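PDB 5H2D: KLLA0C04147p from Kluyveromyces lactis, which binds ergosterol in its OSBP-related (ORD) domain, the part present here, and probably transfers sterols between membranes. Local coordinates for residues Lys28-Leu33 against Asn338-His343; Arg32-Lys37 against Met362-Tyr367; Gly184-Thr189 against Tyr203-Asn208; Tyr223-Ile228 against Met238-Ala243. All coordinates share one frame; numbering follows the deposited sequence.

How the contacts relate
From the N terminus, the loop after helix 7-18 supplies the first segment of both contact 1 and contact 2, which share R32 and L33. Contact 1 closes a long loop onto 338-343, just after helix 332-337. Contact 2 closes a slightly longer one onto the end of helix 357-363. The two touch through the salt bridge from R30 to E363. Contacts 3 and 4 are nested inside both loops and follow each other in series. They join neighbouring strands of the sterol-binding beta domain, and N207 O accepts from Y223 N between them. Contacts 1 and 4 lie about 35 Å apart, centre to centre, on opposite sides of the chain's centre.

Contact 1: Lys28-Leu33 against Asn338-His343; sequences KLRQRL and NAPQPH
R30 sends CG anti to its backbone N (chi1 -179°), and a bend at chi3 (75°) puts NE over A339 CB. In 338-343, Q341 is bent at chi2, and its amide comes back to the backbone of K28. The R30 guanidinium lies over A339 and the carbonyl carbon of N338. A339 CA sits over the centre of one face, 3.5 Å above the plane. L33 CD2 covers the opposite face. A339 CB also fits into the bend of the arginine chain, 3.5 Å from R30 NE. P340 CD approaches R30 NH1 obliquely. A water in the guanidinium plane accepts from N338 N and, weakly, from R30 NH2. The one direct hydrogen bond between the segments runs from Q341 NE2 to K28 O, 2.8 Å long. The donor stands above the carbonyl plane, and the N-H...O angle is 143°. P340 is the centre of an inverse gamma turn, which carries the chain from A339 to Q341. An alanine in place of R30 would probably leave E363 without this charged partner and open a gap between A339 and L33 CD2. The contact joins two irregular segments beside two helices. R30 NE bonds to V335 O of helix 332-337, and R30 NH1 forms a salt bridge with E363 of helix 357-363.

Contact 2: Arg32-Lys37 against Met362-Tyr367; sequences RLKLGK and MEEGRY
L35 packs on a Schellman motif that ends helix 357-363. G365 is its C-prime residue, with positive phi; G365 N bonds to M362 O and R366 N to A361 O. L35 CD1 lies 3.4 Å from E364 O, while L35 CD2 meets E363 O, G365 N and Y367 OH, which is hydrogen-bonded to D38. A CB on G365 would clash with L35 CD1, so glycine suits both the backbone and the packing. The side chain of E364 can be followed outward. E364 CB lies 3.7 Å from K34 CD. E364 CG comes to 3.3 Å from K34 CD. The carboxylate carbon is again beside K34 CD, and E364 OE2 is 3.8 Å from K34 CD. OE1 turns to R366, forming a salt bridge with NH1 and a weak bond with NH2. K34 CG stands between the backbone N and the carbonyl carbon (chi1 71°), where it also meets E364 CG. The two chains pass obliquely. The K34 ammonium does not touch the carboxylate. An alanine at E364 would probably leave R366 NH1 without its carboxylate, with E369 still at NE, and open a gap beside the methylenes of K34. On the other flank, the L33 and E363 side chains cross at about a right angle, with L33 CD2 against the E363 carboxylate. E363 OE1 also pairs with R30 and R360. A water donates to E363 OE1 at 2.7 Å and accepts weakly from K34 N.

Contact 3: Gly184-Thr189 against Tyr203-Asn208; sequences GLWYLT and YKKPNN. With ERG (ergosterol), chain B.
K205 NZ donates to the ergosterol hydroxyl O1 over 2.8 Å and also forms a salt bridge with D79. The same ammonium makes a cation-pi contact with W186, 3.6 Å from the centroid of the six-membered ring and over its face. Extended beyond CG, the lysine chain crosses the indole obliquely; K205 CE makes a CH-pi contact with the five-membered ring. W186 thus backs the lysine that holds the sterol head. W186 and Y203 form an antiparallel hydrogen-bonded pair: W186 N gives to Y203 O at 2.9 Å, and Y203 N gives to W186 O. A water bridges G184 O and K205 N, with a weak bond from W186 NE1. Farther out, W186 CB lies over the Y203 ring in a CH-pi contact, 4.1 Å from its centroid. L185 CD1 rests on Y203 O, and K204 CG on G184 O. At the far end of the segment, N208 OD1 approaches ergosterol C9 at 3.7 Å and accepts from H182. The segment 203-208 spans the break between strands 199-203 and 207-211; strand 178-190 pairs with both, and Y203 packs on V226 and I228 of strand 219-230.

Contact 4: Tyr223-Ile228 against Met238-Ala243; sequences YGDVKI and MIHFKA
D225 and H240 face each other as a non-hydrogen-bonded antiparallel pair, and their side chains make the bond that their backbones do not. H240 ND1 donates to D225 OD1 at 2.9 Å. The nitrogen meets the oxygen from above the carboxylate plane, and the ring and carboxylate planes are 83° apart. A water donates to the same D225 OD1 and to F241 O. On this face K227 lies against M238. A bend at chi2 (-62°) brings M238 SD within 3.8 Å of both K227 CG and K227 CD. The other face is apolar. V226 CB meets I239 CB, V226 CG2 touches F241 CE1 obliquely, and I228 CD1 meets I239 CD1 at 3.8 Å. The backbones hold these side chains in register. G224 with F241 and V226 with I239 are hydrogen-bonded pairs, each joined by two bonds, the shortest being I239 N to V226 O at 2.8 Å. At G224 the chain turns a corner. At the backbone angles of G224 a CB would be jammed against the carbonyl O of Y223, which calls for glycine. Beyond it, Y223 CB packs on A243 CB at 3.6 Å. In the outer shell, I228, I239 and F241 lean on helix 95-108, and Y223 OH bonds to D179. H240 NE2 bonds to E257 on strand 253-259. With a carboxylate at each ring nitrogen, H240 would probably be biased towards its protonated, positively charged form.

Contact 1: Lys28-Leu33 against Asn338-His343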
# COMPACT_ATOMS: atom_id res chain seq x y z
N LYS A 28 7.75 -21.43 -0.63
CA LYS A 28 7.29 -20.93 0.65
C LYS A 28 7.73 -19.47 0.84
O LYS A 28 8.84 -19.09 0.45
CB LYS A 28 7.86 -21.82 1.76
CG LYS A 28 7.78 -21.32 3.18
CD LYS A 28 8.36 -22.38 4.11
CE LYS A 28 9.18 -21.79 5.23
NZ LYS A 28 8.34 -21.36 6.37
N LEU A 29 6.84 -18.66 1.41
CA LEU A 29 7.15 -17.25 1.64
C LEU A 29 8.48 -17.09 2.35
O LEU A 29 8.81 -17.83 3.28
CB LEU A 29 6.04 -16.60 2.48
CG LEU A 29 4.65 -16.53 1.85
CD1 LEU A 29 3.65 -15.98 2.84
CD2 LEU A 29 4.69 -15.66 0.60
N ARG A 30 9.25 -16.08 1.94
CA ARG A 30 10.50 -15.79 2.62
C ARG A 30 10.25 -15.39 4.07
O ARG A 30 9.40 -14.54 4.37
CB ARG A 30 11.26 -14.68 1.89
CG ARG A 30 12.59 -14.33 2.55
CD ARG A 30 13.46 -13.51 1.63
NE ARG A 30 13.00 -12.12 1.53
CZ ARG A 30 13.75 -11.16 1.00
NH1 ARG A 30 14.97 -11.45 0.54
NH2 ARG A 30 13.29 -9.90 0.96
N GLN A 31 11.02 -15.99 4.98
CA GLN A 31 10.82 -15.85 6.42
C GLN A 31 11.82 -14.92 7.09
O GLN A 31 11.56 -14.45 8.20
CB GLN A 31 10.91 -17.21 7.12
CG GLN A 31 9.93 -18.23 6.61
CD GLN A 31 8.51 -17.93 7.02
OE1 GLN A 31 8.21 -17.79 8.21
NE2 GLN A 31 7.62 -17.83 6.04
N ARG A 32 12.96 -14.68 6.46
CA ARG A 32 13.98 -13.82 7.04
C ARG A 32 14.89 -13.35 5.93
O ARG A 32 14.80 -13.82 4.79
CB ARG A 32 14.77 -14.55 8.14
CG ARG A 32 15.49 -15.79 7.65
CD ARG A 32 16.63 -16.17 8.60
NE ARG A 32 17.70 -15.17 8.57
CZ ARG A 32 18.67 -15.08 9.49
NH1 ARG A 32 18.70 -15.92 10.51
NH2 ARG A 32 19.60 -14.14 9.38
N LEU A 33 15.75 -12.40 6.27
CA LEU A 33 16.79 -11.92 5.37
C LEU A 33 18.10 -12.63 5.67
O LEU A 33 18.31 -13.17 6.75
CB LEU A 33 16.98 -10.41 5.53
CG LEU A 33 15.73 -9.56 5.35
CD1 LEU A 33 16.08 -8.09 5.51
CD2 LEU A 33 15.11 -9.84 3.99
N ASN A 338 10.27 -8.42 -1.31
CA ASN A 338 11.43 -8.34 -2.18
C ASN A 338 12.20 -9.65 -2.27
O ASN A 338 13.41 -9.64 -2.53
CB ASN A 338 12.37 -7.22 -1.73
CG ASN A 338 13.25 -6.72 -2.86
OD1 ASN A 338 12.78 -6.56 -3.98
ND2 ASN A 338 14.54 -6.49 -2.58
N ALA A 339 11.53 -10.78 -2.07
CA ALA A 339 12.20 -12.08 -2.06
C ALA A 339 12.47 -12.55 -3.48
O ALA A 339 11.53 -12.67 -4.27
CB ALA A 339 11.34 -13.11 -1.34
N PRO A 340 13.73 -12.84 -3.85
CA PRO A 340 14.05 -13.37 -5.19
C PRO A 340 13.81 -14.87 -5.24
O PRO A 340 14.74 -15.68 -5.37
CB PRO A 340 15.52 -12.99 -5.35
CG PRO A 340 16.06 -13.12 -3.96
CD PRO A 340 14.95 -12.63 -3.04
N GLN A 341 12.54 -15.24 -5.10
CA GLN A 341 12.14 -16.63 -4.95
C GLN A 341 12.59 -17.45 -6.16
O GLN A 341 12.32 -17.06 -7.30
CB GLN A 341 10.62 -16.73 -4.77
CG GLN A 341 10.08 -15.99 -3.54
CD GLN A 341 10.39 -16.66 -2.21
OE1 GLN A 341 11.52 -16.61 -1.72
NE2 GLN A 341 9.38 -17.28 -1.61
N PRO A 342 13.25 -18.60 -5.95
CA PRO A 342 13.87 -19.32 -7.08
C PRO A 342 12.91 -19.69 -8.20
O PRO A 342 13.28 -19.55 -9.37
CB PRO A 342 14.44 -20.58 -6.41
CG PRO A 342 14.53 -20.27 -4.95
CD PRO A 342 13.52 -19.20 -4.64
N HIS A 343 11.71 -20.18 -7.88
CA HIS A 343 10.74 -20.53 -8.91
C HIS A 343 10.03 -19.33 -9.51
O HIS A 343 9.39 -19.47 -10.55
CB HIS A 343 9.70 -21.51 -8.37
CG HIS A 343 10.24 -22.88 -8.10
ND1 HIS A 343 10.61 -23.31 -6.85
CD2 HIS A 343 10.50 -23.91 -8.94
CE1 HIS A 343 11.06 -24.55 -6.92
NE2 HIS A 343 11.01 -24.93 -8.18
O HOH W 1 11.40 -7.66 1.30

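Contact 2: Arg32-Lys37 against Met362-Tyr367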
# COMPACT_ATOMS: atom_id res chain seq x y z
N ARG A 32 12.96 -14.68 6.46
CA ARG A 32 13.98 -13.82 7.04
C ARG A 32 14.89 -13.35 5.93
O ARG A 32 14.80 -13.82 4.79
CB ARG A 32 14.77 -14.55 8.14
CG ARG A 32 15.49 -15.79 7.65
CD ARG A 32 16.63 -16.17 8.60
NE ARG A 32 17.70 -15.17 8.57
CZ ARG A 32 18.67 -15.08 9.49
NH1 ARG A 32 18.70 -15.92 10.51
NH2 ARG A 32 19.60 -14.14 9.38
N LEU A 33 15.75 -12.40 6.27
CA LEU A 33 16.79 -11.92 5.37
C LEU A 33 18.10 -12.63 5.67
O LEU A 33 18.31 -13.17 6.75
CB LEU A 33 16.98 -10.41 5.53
CG LEU A 33 15.73 -9.56 5.35
CD1 LEU A 33 16.08 -8.09 5.51
CD2 LEU A 33 15.11 -9.84 3.99
N LYS A 34 19.00 -12.60 4.69
CA LYS A 34 20.32 -13.17 4.93
C LYS A 34 21.05 -12.39 6.02
O LYS A 34 21.70 -12.98 6.89
CB LYS A 34 21.13 -13.20 3.63
CG LYS A 34 21.60 -11.85 3.13
CD LYS A 34 22.33 -11.99 1.81
CE LYS A 34 23.42 -13.05 1.89
NZ LYS A 34 24.55 -12.61 2.77
N LEU A 35 20.94 -11.07 6.01
CA LEU A 35 21.41 -10.26 7.13
C LEU A 35 20.64 -10.64 8.39
O LEU A 35 19.40 -10.69 8.39
CB LEU A 35 21.21 -8.78 6.80
CG LEU A 35 22.30 -7.72 6.92
CD1 LEU A 35 23.57 -8.11 6.18
CD2 LEU A 35 21.74 -6.41 6.38
N GLY A 36 21.36 -10.93 9.47
CA GLY A 36 20.68 -11.34 10.69
C GLY A 36 20.21 -10.13 11.47
O GLY A 36 19.13 -10.12 12.07
N LYS A 37 21.07 -9.12 11.47
CA LYS A 37 20.74 -7.75 11.80
C LYS A 37 21.69 -6.90 10.97
O LYS A 37 22.26 -7.38 9.98
CB LYS A 37 20.86 -7.50 13.32
CG LYS A 37 20.14 -6.25 13.80
CD LYS A 37 18.63 -6.42 13.68
CE LYS A 37 18.19 -7.73 14.31
NZ LYS A 37 17.17 -8.44 13.50
N MET A 362 21.61 -3.35 -1.06
CA MET A 362 21.34 -2.75 0.24
C MET A 362 20.68 -3.76 1.17
O MET A 362 21.03 -3.84 2.35
CB MET A 362 20.45 -1.52 0.10
CG MET A 362 20.25 -0.84 1.44
SD MET A 362 19.10 0.55 1.35
CE MET A 362 20.09 1.74 0.46
N GLU A 363 19.76 -4.57 0.63
CA GLU A 363 19.09 -5.56 1.47
C GLU A 363 20.09 -6.54 2.06
O GLU A 363 19.88 -7.05 3.17
CB GLU A 363 18.04 -6.30 0.66
CG GLU A 363 17.11 -7.14 1.51
CD GLU A 363 16.27 -8.10 0.69
OE1 GLU A 363 16.69 -9.27 0.53
OE2 GLU A 363 15.19 -7.69 0.21
N GLU A 364 21.17 -6.82 1.33
CA GLU A 364 22.19 -7.75 1.76
C GLU A 364 23.30 -7.07 2.54
O GLU A 364 24.31 -7.71 2.86
CB GLU A 364 22.74 -8.50 0.55
CG GLU A 364 21.65 -9.36 -0.11
CD GLU A 364 22.14 -10.21 -1.27
OE1 GLU A 364 23.29 -10.03 -1.72
OE2 GLU A 364 21.36 -11.05 -1.74
N GLY A 365 23.14 -5.79 2.86
CA GLY A 365 24.11 -5.08 3.66
C GLY A 365 25.35 -4.62 2.93
O GLY A 365 26.35 -4.26 3.57
N ARG A 366 25.33 -4.61 1.60
CA ARG A 366 26.48 -4.20 0.79
C ARG A 366 26.24 -2.77 0.33
O ARG A 366 25.80 -2.51 -0.79
CB ARG A 366 26.69 -5.17 -0.37
CG ARG A 366 27.08 -6.54 0.12
CD ARG A 366 27.73 -7.34 -0.98
NE ARG A 366 26.84 -7.45 -2.12
CZ ARG A 366 25.86 -8.33 -2.21
NH1 ARG A 366 25.64 -9.19 -1.21
NH2 ARG A 366 25.09 -8.36 -3.29
N TYR A 367 26.51 -1.83 1.24
CA TYR A 367 26.04 -0.47 1.04
C TYR A 367 26.86 0.28 -0.00
O TYR A 367 26.33 1.15 -0.68
CB TYR A 367 26.01 0.28 2.37
CG TYR A 367 25.18 -0.46 3.39
CD1 TYR A 367 23.89 -0.90 3.08
CD2 TYR A 367 25.69 -0.79 4.64
CE1 TYR A 367 23.13 -1.60 4.00
CE2 TYR A 367 24.93 -1.49 5.57
CZ TYR A 367 23.65 -1.90 5.25
OH TYR A 367 22.90 -2.60 6.17
O HOH W 2 18.61 -10.74 1.76

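Contact 3: Gly184-Thr189 against Tyr203-Asn208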
# COMPACT_ATOMS: atom_id res chain seq x y z
N GLY A 184 -3.49 10.57 -4.50
CA GLY A 184 -4.27 9.76 -5.41
C GLY A 184 -5.53 9.17 -4.78
O GLY A 184 -5.65 8.98 -3.57
N LEU A 185 -6.50 8.86 -5.64
CA LEU A 185 -7.74 8.21 -5.21
C LEU A 185 -7.60 6.69 -5.27
O LEU A 185 -6.97 6.14 -6.18
CB LEU A 185 -8.90 8.66 -6.10
CG LEU A 185 -10.32 8.30 -5.68
CD1 LEU A 185 -10.66 8.91 -4.33
CD2 LEU A 185 -11.30 8.79 -6.76
N TRP A 186 -8.18 6.03 -4.28
CA TRP A 186 -8.14 4.57 -4.17
C TRP A 186 -9.54 3.99 -4.38
O TRP A 186 -10.54 4.56 -3.93
CB TRP A 186 -7.56 4.17 -2.81
CG TRP A 186 -6.14 4.62 -2.79
CD1 TRP A 186 -5.67 5.83 -2.39
CD2 TRP A 186 -5.01 3.90 -3.30
NE1 TRP A 186 -4.32 5.90 -2.57
CE2 TRP A 186 -3.89 4.72 -3.13
CE3 TRP A 186 -4.84 2.62 -3.85
CZ2 TRP A 186 -2.61 4.32 -3.51
CZ3 TRP A 186 -3.56 2.23 -4.22
CH2 TRP A 186 -2.46 3.07 -4.04
N TYR A 187 -9.59 2.86 -5.08
CA TYR A 187 -10.84 2.25 -5.54
C TYR A 187 -10.90 0.83 -5.01
O TYR A 187 -10.03 0.01 -5.34
CB TYR A 187 -10.90 2.21 -7.06
CG TYR A 187 -10.99 3.53 -7.79
CD1 TYR A 187 -9.88 4.37 -7.88
CD2 TYR A 187 -12.17 3.92 -8.43
CE1 TYR A 187 -9.95 5.58 -8.57
CE2 TYR A 187 -12.25 5.13 -9.11
CZ TYR A 187 -11.14 5.95 -9.19
OH TYR A 187 -11.21 7.15 -9.88
N LEU A 188 -11.94 0.51 -4.24
CA LEU A 188 -12.06 -0.81 -3.65
C LEU A 188 -13.42 -1.37 -4.05
O LEU A 188 -14.45 -0.78 -3.73
CB LEU A 188 -11.89 -0.74 -2.13
CG LEU A 188 -11.44 -2.04 -1.45
CD1 LEU A 188 -10.76 -1.75 -0.12
CD2 LEU A 188 -12.64 -2.96 -1.24
N THR A 189 -13.40 -2.47 -4.81
CA THR A 189 -14.60 -3.09 -5.34
C THR A 189 -14.88 -4.36 -4.55
O THR A 189 -13.99 -5.19 -4.38
CB THR A 189 -14.44 -3.43 -6.83
OG1 THR A 189 -14.20 -2.23 -7.57
CG2 THR A 189 -15.70 -4.11 -7.36
N TYR A 203 -11.79 6.32 -1.62
CA TYR A 203 -11.26 7.11 -0.51
C TYR A 203 -9.85 7.55 -0.84
O TYR A 203 -9.23 7.05 -1.79
CB TYR A 203 -11.28 6.33 0.80
CG TYR A 203 -10.26 5.23 0.85
CD1 TYR A 203 -10.47 4.02 0.19
CD2 TYR A 203 -9.08 5.41 1.56
CE1 TYR A 203 -9.50 3.01 0.25
CE2 TYR A 203 -8.13 4.42 1.62
CZ TYR A 203 -8.34 3.24 0.97
OH TYR A 203 -7.36 2.28 1.07
N LYS A 204 -9.33 8.49 -0.05
CA LYS A 204 -7.92 8.87 -0.06
C LYS A 204 -7.28 8.54 1.28
O LYS A 204 -7.92 8.61 2.33
CB LYS A 204 -7.73 10.36 -0.37
CG LYS A 204 -8.21 10.72 -1.76
CD LYS A 204 -7.86 12.14 -2.11
CE LYS A 204 -8.11 12.38 -3.59
NZ LYS A 204 -7.55 13.70 -4.03
N LYS A 205 -6.00 8.21 1.23
CA LYS A 205 -5.26 7.77 2.41
C LYS A 205 -4.91 8.95 3.31
O LYS A 205 -4.81 10.09 2.86
CB LYS A 205 -3.99 7.04 1.97
CG LYS A 205 -4.28 5.71 1.26
CD LYS A 205 -2.99 5.11 0.69
CE LYS A 205 -3.24 3.73 0.11
NZ LYS A 205 -2.00 3.17 -0.51
N PRO A 206 -4.69 8.69 4.59
CA PRO A 206 -4.33 9.77 5.52
C PRO A 206 -2.91 10.27 5.25
O PRO A 206 -2.12 9.65 4.55
CB PRO A 206 -4.44 9.09 6.89
CG PRO A 206 -4.09 7.65 6.60
CD PRO A 206 -4.76 7.38 5.27
N ASN A 207 -2.61 11.43 5.83
CA ASN A 207 -1.26 11.96 5.80
C ASN A 207 -0.35 11.21 6.78
O ASN A 207 -0.81 10.59 7.74
CB ASN A 207 -1.26 13.44 6.16
CG ASN A 207 -2.27 14.21 5.38
OD1 ASN A 207 -2.34 14.09 4.16
ND2 ASN A 207 -3.09 15.00 6.08
N ASN A 208 0.95 11.29 6.54
CA ASN A 208 1.93 10.83 7.51
C ASN A 208 2.93 11.94 7.77
O ASN A 208 3.11 12.85 6.96
CB ASN A 208 2.70 9.57 7.05
CG ASN A 208 2.12 8.95 5.81
OD1 ASN A 208 2.59 9.21 4.70
ND2 ASN A 208 1.08 8.12 5.98
C1 ERG B . 2.10 5.01 4.02
C2 ERG B . 1.11 3.96 3.53
C3 ERG B . 0.85 4.23 2.07
C4 ERG B . 2.16 4.15 1.28
C5 ERG B . 3.19 4.97 1.83
C6 ERG B . 4.13 5.53 0.98
C7 ERG B . 5.22 6.30 1.44
C8 ERG B . 5.41 6.51 2.81
C9 ERG B . 4.36 6.14 3.70
C10 ERG B . 3.41 5.00 3.24
C11 ERG B . 4.82 5.95 5.21
C12 ERG B . 5.87 6.98 5.65
C13 ERG B . 7.04 6.93 4.64
C14 ERG B . 6.44 7.41 3.30
C15 ERG B . 7.68 7.59 2.45
C16 ERG B . 8.73 8.17 3.44
C17 ERG B . 8.07 8.05 4.84
C18 ERG B . 7.71 5.55 4.57
C19 ERG B . 4.16 3.66 3.50
C20 ERG B . 9.17 7.86 5.91
C21 ERG B . 8.64 7.65 7.32
C22 ERG B . 10.01 9.13 5.88
C23 ERG B . 11.43 9.09 5.42
C24 ERG B . 12.24 10.38 5.36
C25 ERG B . 13.65 10.09 5.89
C26 ERG B . 13.54 9.63 7.35
C27 ERG B . 14.56 11.33 5.87
C28 ERG B . 12.27 10.82 3.91
O1 ERG B . -0.13 3.28 1.54
O HOH W 3 -4.49 8.83 -1.14

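Contact 4: Tyr223-Ile228 against Met238-Ala243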
# COMPACT_ATOMS: atom_id res chain seq x y z
N TYR A 223 -2.01 10.87 10.38
CA TYR A 223 -2.98 11.83 10.88
C TYR A 223 -3.90 12.27 9.75
O TYR A 223 -3.56 12.16 8.57
CB TYR A 223 -2.29 13.05 11.51
CG TYR A 223 -1.63 13.96 10.49
CD1 TYR A 223 -0.34 13.72 10.03
CD2 TYR A 223 -2.31 15.07 9.99
CE1 TYR A 223 0.25 14.57 9.10
CE2 TYR A 223 -1.73 15.91 9.07
CZ TYR A 223 -0.45 15.66 8.62
OH TYR A 223 0.12 16.51 7.70
N GLY A 224 -5.05 12.81 10.13
CA GLY A 224 -5.98 13.40 9.19
C GLY A 224 -7.29 12.63 9.11
O GLY A 224 -7.47 11.58 9.71
N ASP A 225 -8.21 13.22 8.35
CA ASP A 225 -9.52 12.63 8.16
C ASP A 225 -9.59 11.89 6.84
O ASP A 225 -9.01 12.32 5.84
CB ASP A 225 -10.61 13.71 8.22
CG ASP A 225 -10.70 14.37 9.59
OD1 ASP A 225 -10.76 13.64 10.60
OD2 ASP A 225 -10.70 15.61 9.64
N VAL A 226 -10.31 10.78 6.84
CA VAL A 226 -10.54 9.96 5.66
C VAL A 226 -12.04 9.76 5.51
O VAL A 226 -12.74 9.52 6.49
CB VAL A 226 -9.83 8.59 5.78
CG1 VAL A 226 -10.25 7.67 4.64
CG2 VAL A 226 -8.31 8.79 5.83
N LYS A 227 -12.53 9.86 4.28
CA LYS A 227 -13.93 9.59 3.99
C LYS A 227 -14.03 8.51 2.93
O LYS A 227 -13.43 8.63 1.86
CB LYS A 227 -14.67 10.86 3.53
CG LYS A 227 -16.13 10.62 3.20
CD LYS A 227 -16.88 11.91 2.96
CE LYS A 227 -18.32 11.63 2.55
NZ LYS A 227 -19.12 12.89 2.40
N ILE A 228 -14.77 7.45 3.24
CA ILE A 228 -15.02 6.36 2.31
C ILE A 228 -16.48 6.42 1.90
O ILE A 228 -17.37 6.51 2.76
CB ILE A 228 -14.69 5.00 2.94
CG1 ILE A 228 -13.27 5.00 3.51
CG2 ILE A 228 -14.91 3.88 1.93
CD1 ILE A 228 -13.00 3.77 4.32
N MET A 238 -16.68 8.09 8.05
CA MET A 238 -15.71 9.10 8.42
C MET A 238 -14.69 8.47 9.37
O MET A 238 -15.07 7.85 10.36
CB MET A 238 -16.38 10.29 9.11
CG MET A 238 -17.56 10.88 8.36
SD MET A 238 -17.11 11.55 6.75
CE MET A 238 -15.69 12.55 7.15
N ILE A 239 -13.40 8.62 9.04
CA ILE A 239 -12.30 8.11 9.86
C ILE A 239 -11.42 9.26 10.30
O ILE A 239 -11.08 10.14 9.51
CB ILE A 239 -11.46 7.08 9.09
CG1 ILE A 239 -12.37 6.04 8.43
CG2 ILE A 239 -10.40 6.46 10.04
CD1 ILE A 239 -11.61 4.95 7.69
N HIS A 240 -11.01 9.23 11.57
CA HIS A 240 -10.20 10.31 12.13
C HIS A 240 -8.93 9.72 12.72
O HIS A 240 -8.98 9.06 13.76
CB HIS A 240 -11.01 11.09 13.17
CG HIS A 240 -12.45 11.25 12.81
ND1 HIS A 240 -12.91 12.28 12.01
CD2 HIS A 240 -13.53 10.49 13.09
CE1 HIS A 240 -14.21 12.15 11.84
NE2 HIS A 240 -14.61 11.07 12.48
N PHE A 241 -7.80 9.94 12.04
CA PHE A 241 -6.47 9.66 12.58
C PHE A 241 -6.02 10.88 13.36
O PHE A 241 -5.79 11.94 12.78
CB PHE A 241 -5.46 9.35 11.48
CG PHE A 241 -5.68 8.04 10.77
CD1 PHE A 241 -6.60 7.93 9.74
CD2 PHE A 241 -4.92 6.93 11.10
CE1 PHE A 241 -6.79 6.73 9.07
CE2 PHE A 241 -5.09 5.72 10.43
CZ PHE A 241 -6.03 5.63 9.41
N LYS A 242 -5.87 10.72 14.67
CA LYS A 242 -5.47 11.85 15.50
C LYS A 242 -3.99 12.16 15.29
O LYS A 242 -3.15 11.25 15.21
CB LYS A 242 -5.76 11.54 16.97
CG LYS A 242 -5.21 12.56 17.96
CD LYS A 242 -6.26 12.96 18.99
CE LYS A 242 -6.90 14.29 18.62
NZ LYS A 242 -7.86 14.78 19.65
N ALA A 243 -3.68 13.44 15.15
CA ALA A 243 -2.30 13.89 15.00
C ALA A 243 -1.61 13.95 16.35
O ALA A 243 -2.24 14.20 17.38
CB ALA A 243 -2.24 15.25 14.32
O HOH W 4 -8.53 13.67 12.67